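PDB 2PPY: enoyl-CoA hydratase from Geobacillus kaustophilus, which probably catalyses the hydration of enoyl-CoA thioesters in fatty-acid beta-oxidation. Local coordinates for residues Gln9-Phe14 with Ala20-His25; Leu34-Glu39 with Leu117-Ala122; Val187-Gln190 with Glu195-Arg198. All blocks are in the same frame, centred on the assembly; numbering follows the deposited sequence.

Contact 1 (Gln9-Phe14 with Ala20-His25)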
loop_
_atom_site.group_PDB
_atom_site.type_symbol
_atom_site.label_atom_id
_atom_site.label_comp_id
_atom_site.label_asym_id
_atom_site.label_seq_id
_atom_site.Cartn_x
_atom_site.Cartn_y
_atom_site.Cartn_z
ATOM N N GLN A 9 9.075 -11.318 38.523
ATOM C CA GLN A 9 10.118 -12.340 38.488
ATOM C C GLN A 9 10.942 -12.368 37.208
ATOM O O GLN A 9 12.109 -12.759 37.230
ATOM C CB GLN A 9 9.522 -13.728 38.741
ATOM C CG GLN A 9 8.267 -14.043 37.953
ATOM C CD GLN A 9 7.871 -15.503 38.076
ATOM O OE1 GLN A 9 8.201 -16.166 39.060
ATOM N NE2 GLN A 9 7.150 -16.009 37.080
ATOM N N TYR A 10 10.345 -11.950 36.097
ATOM C CA TYR A 10 11.044 -11.952 34.815
ATOM C C TYR A 10 11.675 -10.605 34.491
ATOM O O TYR A 10 12.660 -10.531 33.754
ATOM C CB TYR A 10 10.081 -12.321 33.689
ATOM C CG TYR A 10 9.561 -13.736 33.738
ATOM C CD1 TYR A 10 10.310 -14.792 33.226
ATOM C CD2 TYR A 10 8.307 -14.017 34.270
ATOM C CE1 TYR A 10 9.819 -16.096 33.239
ATOM C CE2 TYR A 10 7.808 -15.314 34.288
ATOM C CZ TYR A 10 8.566 -16.348 33.771
ATOM O OH TYR A 10 8.066 -17.629 33.777
ATOM N N LEU A 11 11.108 -9.537 35.038
ATOM C CA LEU A 11 11.622 -8.208 34.759
ATOM C C LEU A 11 11.248 -7.215 35.846
ATOM O O LEU A 11 10.346 -7.463 36.644
ATOM C CB LEU A 11 11.082 -7.739 33.397
ATOM C CG LEU A 11 10.066 -6.597 33.209
ATOM C CD1 LEU A 11 9.530 -6.684 31.784
ATOM C CD2 LEU A 11 8.902 -6.688 34.174
ATOM N N THR A 12 11.947 -6.082 35.859
ATOM C CA THR A 12 11.694 -5.020 36.823
ATOM C C THR A 12 11.615 -3.679 36.097
ATOM O O THR A 12 12.406 -3.402 35.193
ATOM C CB THR A 12 12.815 -4.949 37.884
ATOM O OG1 THR A 12 12.818 -6.155 38.654
ATOM C CG2 THR A 12 12.604 -3.766 38.813
ATOM N N VAL A 13 10.653 -2.852 36.490
ATOM C CA VAL A 13 10.482 -1.540 35.881
ATOM C C VAL A 13 10.852 -0.449 36.881
ATOM O O VAL A 13 10.354 -0.435 38.005
ATOM C CB VAL A 13 9.018 -1.310 35.421
ATOM C CG1 VAL A 13 8.877 0.077 34.808
ATOM C CG2 VAL A 13 8.610 -2.370 34.415
ATOM N N PHE A 14 11.732 0.453 36.462
ATOM C CA PHE A 14 12.170 1.570 37.294
ATOM C C PHE A 14 11.704 2.856 36.621
ATOM O O PHE A 14 11.901 3.034 35.418
ATOM C CB PHE A 14 13.699 1.594 37.407
ATOM C CG PHE A 14 14.280 0.408 38.120
ATOM C CD1 PHE A 14 14.103 0.245 39.490
ATOM C CD2 PHE A 14 15.016 -0.545 37.424
ATOM C CE1 PHE A 14 14.652 -0.852 40.159
ATOM C CE2 PHE A 14 15.570 -1.646 38.080
ATOM C CZ PHE A 14 15.385 -1.799 39.452
ATOM N N ALA A 20 11.745 5.414 32.020
ATOM C CA ALA A 20 11.420 4.126 32.609
ATOM C C ALA A 20 12.422 3.127 32.071
ATOM O O ALA A 20 12.737 3.133 30.881
ATOM C CB ALA A 20 10.004 3.702 32.232
ATOM N N GLU A 21 12.949 2.283 32.947
ATOM C CA GLU A 21 13.906 1.281 32.518
ATOM C C GLU A 21 13.310 -0.080 32.798
ATOM O O GLU A 21 12.915 -0.376 33.923
ATOM C CB GLU A 21 15.232 1.411 33.270
ATOM C CG GLU A 21 15.863 2.785 33.228
ATOM C CD GLU A 21 17.314 2.764 33.682
ATOM O OE1 GLU A 21 17.671 1.889 34.497
ATOM O OE2 GLU A 21 18.097 3.627 33.231
ATOM N N ILE A 22 13.229 -0.902 31.761
ATOM C CA ILE A 22 12.697 -2.243 31.910
ATOM C C ILE A 22 13.903 -3.171 31.937
ATOM O O ILE A 22 14.537 -3.412 30.905
ATOM C CB ILE A 22 11.781 -2.620 30.727
ATOM C CG1 ILE A 22 10.664 -1.582 30.575
ATOM C CG2 ILE A 22 11.188 -4.002 30.962
ATOM C CD1 ILE A 22 9.725 -1.835 29.395
ATOM N N HIS A 23 14.240 -3.662 33.127
ATOM C CA HIS A 23 15.376 -4.560 33.269
ATOM C C HIS A 23 14.926 -6.000 33.131
ATOM O O HIS A 23 13.974 -6.425 33.779
ATOM C CB HIS A 23 16.056 -4.358 34.623
ATOM C CG HIS A 23 16.812 -3.072 34.732
ATOM N ND1 HIS A 23 18.185 -3.022 34.854
ATOM C CD2 HIS A 23 16.388 -1.785 34.730
ATOM C CE1 HIS A 23 18.573 -1.761 34.925
ATOM N NE2 HIS A 23 17.502 -0.991 34.853
ATOM N N LEU A 24 15.618 -6.746 32.278
ATOM C CA LEU A 24 15.292 -8.141 32.050
ATOM C C LEU A 24 16.195 -9.049 32.889
ATOM O O LEU A 24 17.418 -8.932 32.844
ATOM C CB LEU A 24 15.461 -8.477 30.566
ATOM C CG LEU A 24 14.773 -7.541 29.561
ATOM C CD1 LEU A 24 15.061 -8.015 28.141
ATOM C CD2 LEU A 24 13.277 -7.512 29.813
ATOM N N HIS A 25 15.584 -9.939 33.660
ATOM C CA HIS A 25 16.318 -10.887 34.493
ATOM C C HIS A 25 15.541 -12.198 34.525
ATOM O O HIS A 25 14.922 -12.542 35.525
ATOM C CB HIS A 25 16.511 -10.343 35.922
ATOM C CG HIS A 25 15.255 -9.822 36.553
ATOM N ND1 HIS A 25 15.032 -8.478 36.756
ATOM C CD2 HIS A 25 14.164 -10.462 37.038
ATOM C CE1 HIS A 25 13.858 -8.311 37.341
ATOM N NE2 HIS A 25 13.311 -9.500 37.521
#
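Thr12 O takes the N-H of His23 with 2.8 Å between Thr12 O and His23 N, the nitrogen lying almost on the extension of the carbonyl bond, while the CA-H of Ile22 makes a softer contact with the same oxygen. The return bond, Thr12 N to His23 O, makes this a hydrogen-bonded antiparallel pair. Phe14 and Glu21 form the next one, with Glu21 N to Phe14 O at 2.8 Å, and at the other end His25 N reaches Tyr10 O at 3.0 Å. Together these bonds knit the beta hairpin of strands 11-16 and 19-24, which sits near one margin of the crotonase-fold sheet: strand 4-7 bonds to Val13, and strand 55-60 flanks Ala20 and Ile22. On one face Phe14 and His23 meet at about a right angle. The phenyl points its edge at the imidazole face, with planes at 85° and Phe14 CD2 3.3 Å from His23 CD2. The imidazole is fixed in rotation from both sides: His23 NE2 gives a nearly straight bond to Glu21 OE1 (2.9 Å), reaching the carboxylate on its anti side and 30° out of its plane, and ND1 bonds to Asp61. The other oxygen, Glu21 OE2, is held in a salt bridge by Arg198. On the other face, toward helix 34-48, Leu11 CD1 presses on Ile22 CG2 at 3.3 Å, tighter than normal carbon contact; the first torsion of Leu11, 111°, is far from staggered, so the leucine is either strained or imperfectly placed. Leu24 CD2 reaches Leu11 CB at 4.2 Å, on the same face of the hairpin.

Contact 2 (Leu34-Glu39 with Leu117-Ala122)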
loop_
_atom_site.group_PDB
_atom_site.type_symbol
_atom_site.label_atom_id
_atom_site.label_comp_id
_atom_site.label_asym_id
_atom_site.label_seq_id
_atom_site.Cartn_x
_atom_site.Cartn_y
_atom_site.Cartn_z
ATOM N N LEU A 34 6.013 -17.584 27.492
ATOM C CA LEU A 34 4.801 -16.782 27.371
ATOM C C LEU A 34 4.625 -15.832 28.544
ATOM O O LEU A 34 4.259 -14.674 28.360
ATOM C CB LEU A 34 3.561 -17.682 27.247
ATOM C CG LEU A 34 2.209 -16.953 27.168
ATOM C CD1 LEU A 34 2.242 -15.914 26.050
ATOM C CD2 LEU A 34 1.089 -17.958 26.930
ATOM N N GLU A 35 4.889 -16.319 29.751
ATOM C CA GLU A 35 4.743 -15.499 30.943
ATOM C C GLU A 35 5.614 -14.240 30.881
ATOM O O GLU A 35 5.208 -13.177 31.351
ATOM C CB GLU A 35 5.084 -16.325 32.188
ATOM C CG GLU A 35 4.674 -15.680 33.497
ATOM C CD GLU A 35 3.189 -15.362 33.559
ATOM O OE1 GLU A 35 2.368 -16.273 33.308
ATOM O OE2 GLU A 35 2.847 -14.198 33.863
ATOM N N PHE A 36 6.808 -14.352 30.306
ATOM C CA PHE A 36 7.672 -13.182 30.201
ATOM C C PHE A 36 6.985 -12.099 29.387
ATOM O O PHE A 36 6.914 -10.944 29.807
ATOM C CB PHE A 36 9.000 -13.507 29.515
ATOM C CG PHE A 36 9.715 -12.279 29.010
ATOM C CD1 PHE A 36 10.233 -11.344 29.903
ATOM C CD2 PHE A 36 9.814 -12.025 27.644
ATOM C CE1 PHE A 36 10.827 -10.162 29.442
ATOM C CE2 PHE A 36 10.406 -10.845 27.173
ATOM C CZ PHE A 36 10.915 -9.915 28.076
ATOM N N TYR A 37 6.493 -12.476 28.209
ATOM C CA TYR A 37 5.824 -11.521 27.336
ATOM C C TYR A 37 4.552 -10.959 27.941
ATOM O O TYR A 37 4.174 -9.825 27.649
ATOM C CB TYR A 37 5.553 -12.149 25.969
ATOM C CG TYR A 37 6.558 -11.689 24.932
ATOM C CD1 TYR A 37 6.511 -10.388 24.426
ATOM C CD2 TYR A 37 7.589 -12.526 24.503
ATOM C CE1 TYR A 37 7.467 -9.930 23.518
ATOM C CE2 TYR A 37 8.552 -12.077 23.594
ATOM C CZ TYR A 37 8.483 -10.777 23.107
ATOM O OH TYR A 37 9.419 -10.326 22.203
ATOM N N LYS A 38 3.896 -11.741 28.793
ATOM C CA LYS A 38 2.686 -11.260 29.443
ATOM C C LYS A 38 3.088 -10.130 30.389
ATOM O O LYS A 38 2.364 -9.148 30.534
ATOM C CB LYS A 38 1.997 -12.403 30.198
ATOM C CG LYS A 38 1.420 -13.457 29.260
ATOM C CD LYS A 38 1.004 -14.732 29.973
ATOM C CE LYS A 38 -0.135 -14.503 30.942
ATOM N NZ LYS A 38 -0.547 -15.787 31.576
ATOM N N GLU A 39 4.262 -10.258 31.005
ATOM C CA GLU A 39 4.755 -9.226 31.910
ATOM C C GLU A 39 5.270 -8.022 31.122
ATOM O O GLU A 39 5.039 -6.877 31.509
ATOM C CB GLU A 39 5.880 -9.765 32.800
ATOM C CG GLU A 39 5.490 -10.949 33.681
ATOM C CD GLU A 39 6.449 -11.148 34.844
ATOM O OE1 GLU A 39 7.675 -11.098 34.621
ATOM O OE2 GLU A 39 5.979 -11.356 35.982
ATOM N N LEU A 117 16.904 -10.252 19.352
ATOM C CA LEU A 117 17.070 -9.198 18.361
ATOM C C LEU A 117 15.695 -8.724 17.903
ATOM O O LEU A 117 15.478 -7.535 17.674
ATOM C CB LEU A 117 17.868 -9.705 17.157
ATOM C CG LEU A 117 18.001 -8.685 16.017
ATOM C CD1 LEU A 117 18.568 -7.382 16.560
ATOM C CD2 LEU A 117 18.896 -9.240 14.924
ATOM N N GLU A 118 14.759 -9.657 17.783
ATOM C CA GLU A 118 13.414 -9.301 17.353
ATOM C C GLU A 118 12.801 -8.274 18.297
ATOM O O GLU A 118 12.159 -7.324 17.857
ATOM C CB GLU A 118 12.548 -10.558 17.263
ATOM C CG GLU A 118 13.063 -11.523 16.216
ATOM C CD GLU A 118 12.234 -12.774 16.102
ATOM O OE1 GLU A 118 12.254 -13.595 17.047
ATOM O OE2 GLU A 118 11.563 -12.936 15.063
HETATM N N MSE A 119 13.011 -8.454 19.596
HETATM C CA MSE A 119 12.489 -7.506 20.575
HETATM C C MSE A 119 13.163 -6.157 20.363
HETATM O O MSE A 119 12.521 -5.110 20.434
HETATM C CB MSE A 119 12.781 -7.986 21.998
HETATM C CG MSE A 119 12.262 -7.056 23.082
HETATM SE SE MSE A 119 12.715 -7.673 24.865
HETATM C CE MSE A 119 12.283 -9.544 24.655
ATOM N N ALA A 120 14.470 -6.200 20.107
ATOM C CA ALA A 120 15.266 -4.999 19.887
ATOM C C ALA A 120 14.876 -4.288 18.589
ATOM O O ALA A 120 14.910 -3.059 18.518
ATOM C CB ALA A 120 16.746 -5.359 19.860
ATOM N N LEU A 121 14.508 -5.063 17.570
ATOM C CA LEU A 121 14.104 -4.498 16.282
ATOM C C LEU A 121 12.785 -3.743 16.412
ATOM O O LEU A 121 12.532 -2.792 15.669
ATOM C CB LEU A 121 13.953 -5.604 15.227
ATOM C CG LEU A 121 15.228 -6.244 14.657
ATOM C CD1 LEU A 121 14.876 -7.471 13.816
ATOM C CD2 LEU A 121 15.976 -5.224 13.815
ATOM N N ALA A 122 11.951 -4.169 17.361
ATOM C CA ALA A 122 10.649 -3.538 17.588
ATOM C C ALA A 122 10.764 -2.211 18.344
ATOM O O ALA A 122 9.809 -1.443 18.401
ATOM C CB ALA A 122 9.727 -4.494 18.336
#
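Met119 and Phe36 run at each other from opposite directions, and the methyl CE of Met119, a selenomethionine in this model, arrives at the rim of the phenyl ring, close to its plane. It lies 3.4 Å from Phe36 CE2 and 3.7 Å from Phe36 CZ, so the methyl meets the ring's edge and does not sit over its face. The Met119 chain gets there by running extended from the backbone, with CG anti to N, and then bending at its last torsion (-44°). Tyr37 slides past it in the opposite sense: Tyr37 OH stands 3.9 Å from Met119 CE and 4.1 Å from Met119 CB. Three buried side chains thus bridge helices 34-48 and 115-121, whose nearest CA atoms, Tyr37 and Met119, are 10.3 Å apart. In the crotonase fold a helix at the place of 115-121 follows the glycine-rich turn of the oxyanion hole, and the neighbouring Glu118, with Glu139 close by, is consistent with the glutamate pair of the family's hydratases. Phe36 and Tyr37 also touch one another, Phe36 CE2 lying over the tyrosine ring, 4.2 Å above its plane and toward the rim. Leu24 packs on both Phe36 and Met119, and the ring of Tyr32 meets Tyr37 edge-to-face.

Contact 3 (Val187-Gln190 with Glu195-Arg198)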
loop_
_atom_site.group_PDB
_atom_site.type_symbol
_atom_site.label_atom_id
_atom_site.label_comp_id
_atom_site.label_asym_id
_atom_site.label_seq_id
_atom_site.Cartn_x
_atom_site.Cartn_y
_atom_site.Cartn_z
ATOM N N VAL A 187 27.182 2.651 18.795
ATOM C CA VAL A 187 28.052 1.644 19.384
ATOM C C VAL A 187 28.877 2.434 20.389
ATOM O O VAL A 187 29.636 3.325 20.008
ATOM C CB VAL A 187 28.986 0.981 18.351
ATOM C CG1 VAL A 187 30.145 0.287 19.073
ATOM C CG2 VAL A 187 28.209 -0.051 17.538
ATOM N N PHE A 188 28.697 2.128 21.669
ATOM C CA PHE A 188 29.412 2.824 22.735
ATOM C C PHE A 188 30.473 1.932 23.375
ATOM O O PHE A 188 30.429 0.702 23.247
ATOM C CB PHE A 188 28.446 3.251 23.847
ATOM C CG PHE A 188 27.329 4.162 23.405
ATOM C CD1 PHE A 188 27.590 5.319 22.676
ATOM C CD2 PHE A 188 26.015 3.899 23.798
ATOM C CE1 PHE A 188 26.561 6.211 22.362
ATOM C CE2 PHE A 188 24.983 4.783 23.490
ATOM C CZ PHE A 188 25.254 5.938 22.768
ATOM N N PRO A 189 31.456 2.543 24.062
ATOM C CA PRO A 189 32.491 1.738 24.717
ATOM C C PRO A 189 31.723 0.889 25.733
ATOM O O PRO A 189 30.909 1.419 26.488
ATOM C CB PRO A 189 33.370 2.788 25.393
ATOM C CG PRO A 189 33.261 3.956 24.472
ATOM C CD PRO A 189 31.785 3.979 24.129
ATOM N N GLN A 190 31.975 -0.414 25.743
ATOM C CA GLN A 190 31.272 -1.335 26.635
ATOM C C GLN A 190 30.894 -0.812 28.025
ATOM O O GLN A 190 29.717 -0.781 28.381
ATOM C CB GLN A 190 32.081 -2.624 26.788
ATOM C CG GLN A 190 31.302 -3.795 27.378
ATOM C CD GLN A 190 30.140 -4.244 26.496
ATOM O OE1 GLN A 190 30.261 -4.298 25.271
ATOM N NE2 GLN A 190 29.017 -4.587 27.119
ATOM N N GLU A 195 25.593 4.222 30.631
ATOM C CA GLU A 195 25.811 5.627 30.924
ATOM C C GLU A 195 25.401 6.511 29.749
ATOM O O GLU A 195 24.582 7.414 29.899
ATOM C CB GLU A 195 27.288 5.858 31.249
ATOM C CG GLU A 195 27.616 7.249 31.762
ATOM C CD GLU A 195 29.113 7.484 31.875
ATOM O OE1 GLU A 195 29.873 6.493 31.888
ATOM O OE2 GLU A 195 29.527 8.659 31.961
ATOM N N ARG A 196 25.969 6.245 28.580
ATOM C CA ARG A 196 25.664 7.045 27.401
ATOM C C ARG A 196 24.228 6.867 26.902
ATOM O O ARG A 196 23.645 7.796 26.350
ATOM C CB ARG A 196 26.684 6.744 26.301
ATOM C CG ARG A 196 28.121 7.019 26.758
ATOM C CD ARG A 196 29.114 6.976 25.618
ATOM N NE ARG A 196 28.781 7.954 24.588
ATOM C CZ ARG A 196 29.491 8.139 23.482
ATOM N NH1 ARG A 196 30.582 7.414 23.265
ATOM N NH2 ARG A 196 29.105 9.039 22.587
ATOM N N THR A 197 23.656 5.681 27.100
ATOM C CA THR A 197 22.274 5.445 26.691
ATOM C C THR A 197 21.374 6.314 27.568
ATOM O O THR A 197 20.476 6.999 27.068
ATOM C CB THR A 197 21.861 3.964 26.873
ATOM O OG1 THR A 197 22.634 3.139 25.994
ATOM C CG2 THR A 197 20.376 3.777 26.557
ATOM N N ARG A 198 21.621 6.285 28.879
ATOM C CA ARG A 198 20.840 7.079 29.830
ATOM C C ARG A 198 21.007 8.569 29.566
ATOM O O ARG A 198 20.068 9.347 29.736
ATOM C CB ARG A 198 21.264 6.762 31.268
ATOM C CG ARG A 198 20.639 5.493 31.821
ATOM C CD ARG A 198 21.378 4.967 33.036
ATOM N NE ARG A 198 20.731 3.774 33.569
ATOM C CZ ARG A 198 21.349 2.844 34.291
ATOM N NH1 ARG A 198 22.641 2.965 34.569
ATOM N NH2 ARG A 198 20.675 1.787 34.729
#
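Strand 186-188, one of the two outermost strands of the main crotonase-fold sheet within this chain, ends at Phe188, and a short turn joins it to helix 193-205, making a beta-alpha unit. The CA atoms of Phe188 and Arg196 approach to 7.3 Å, a separation bridged by side chains. Phe188 lies beneath Arg196, whose CB is 3.7 Å from the ring centroid and only 4° off the ring normal, a CH-pi contact centred on the face. Beyond CB the arginine chain lies along the same ring and turns at its third torsion (59°), which lays the guanidinium over the CD1-CE1 side: Arg196 NE is 3.5 Å from Phe188 CD1, and Arg196 CZ is also 3.5 Å from it. The guanidinium is not flat on the phenyl, its plane being tilted 34° from that of the ring. With Phe188 cut back to an alanine, the Arg196 chain would probably lose the surface it rests on, its guanidinium free to swing toward solvent and a gap opened beside Thr197. At the CD2-CE2 edge of the ring, Thr197 OG1 lies near the ring plane, 3.8 Å from Phe188 CE2. That hydroxyl bonds to Thr193 O one turn earlier in the helix, so it meets the phenyl as a packing neighbour. Phe127 on the adjoining strand 125-129 packs edge-to-face with Phe188, and Thr197 reaches Ile57 and Ile105 on the sheet. Finally, Pro189 CD touches the guanidinium at its edge, 3.7 Å from Arg196 NH1.

Contact 1 is the hub. Its hairpin touches contact 2 on one face of the sheet, where Leu24 CD2 packs 3.6 Å from Phe36 CE1, and at the entry to strand 11-16, where Tyr10 N probably bonds to Glu39 OE1 at 3.2 Å; the centres of the two contacts are about 12 Å apart. From the other face Glu21 OE2 forms a salt bridge of 2.7 Å with Arg198 NE, tying the hairpin to the helix of contact 3 across about 19 Å between centres. Contacts 2 and 3 do not touch, their nearest atoms being about 12 Å apart. Contact 2 lies beside the probable active site, since Met119 follows Glu118 directly.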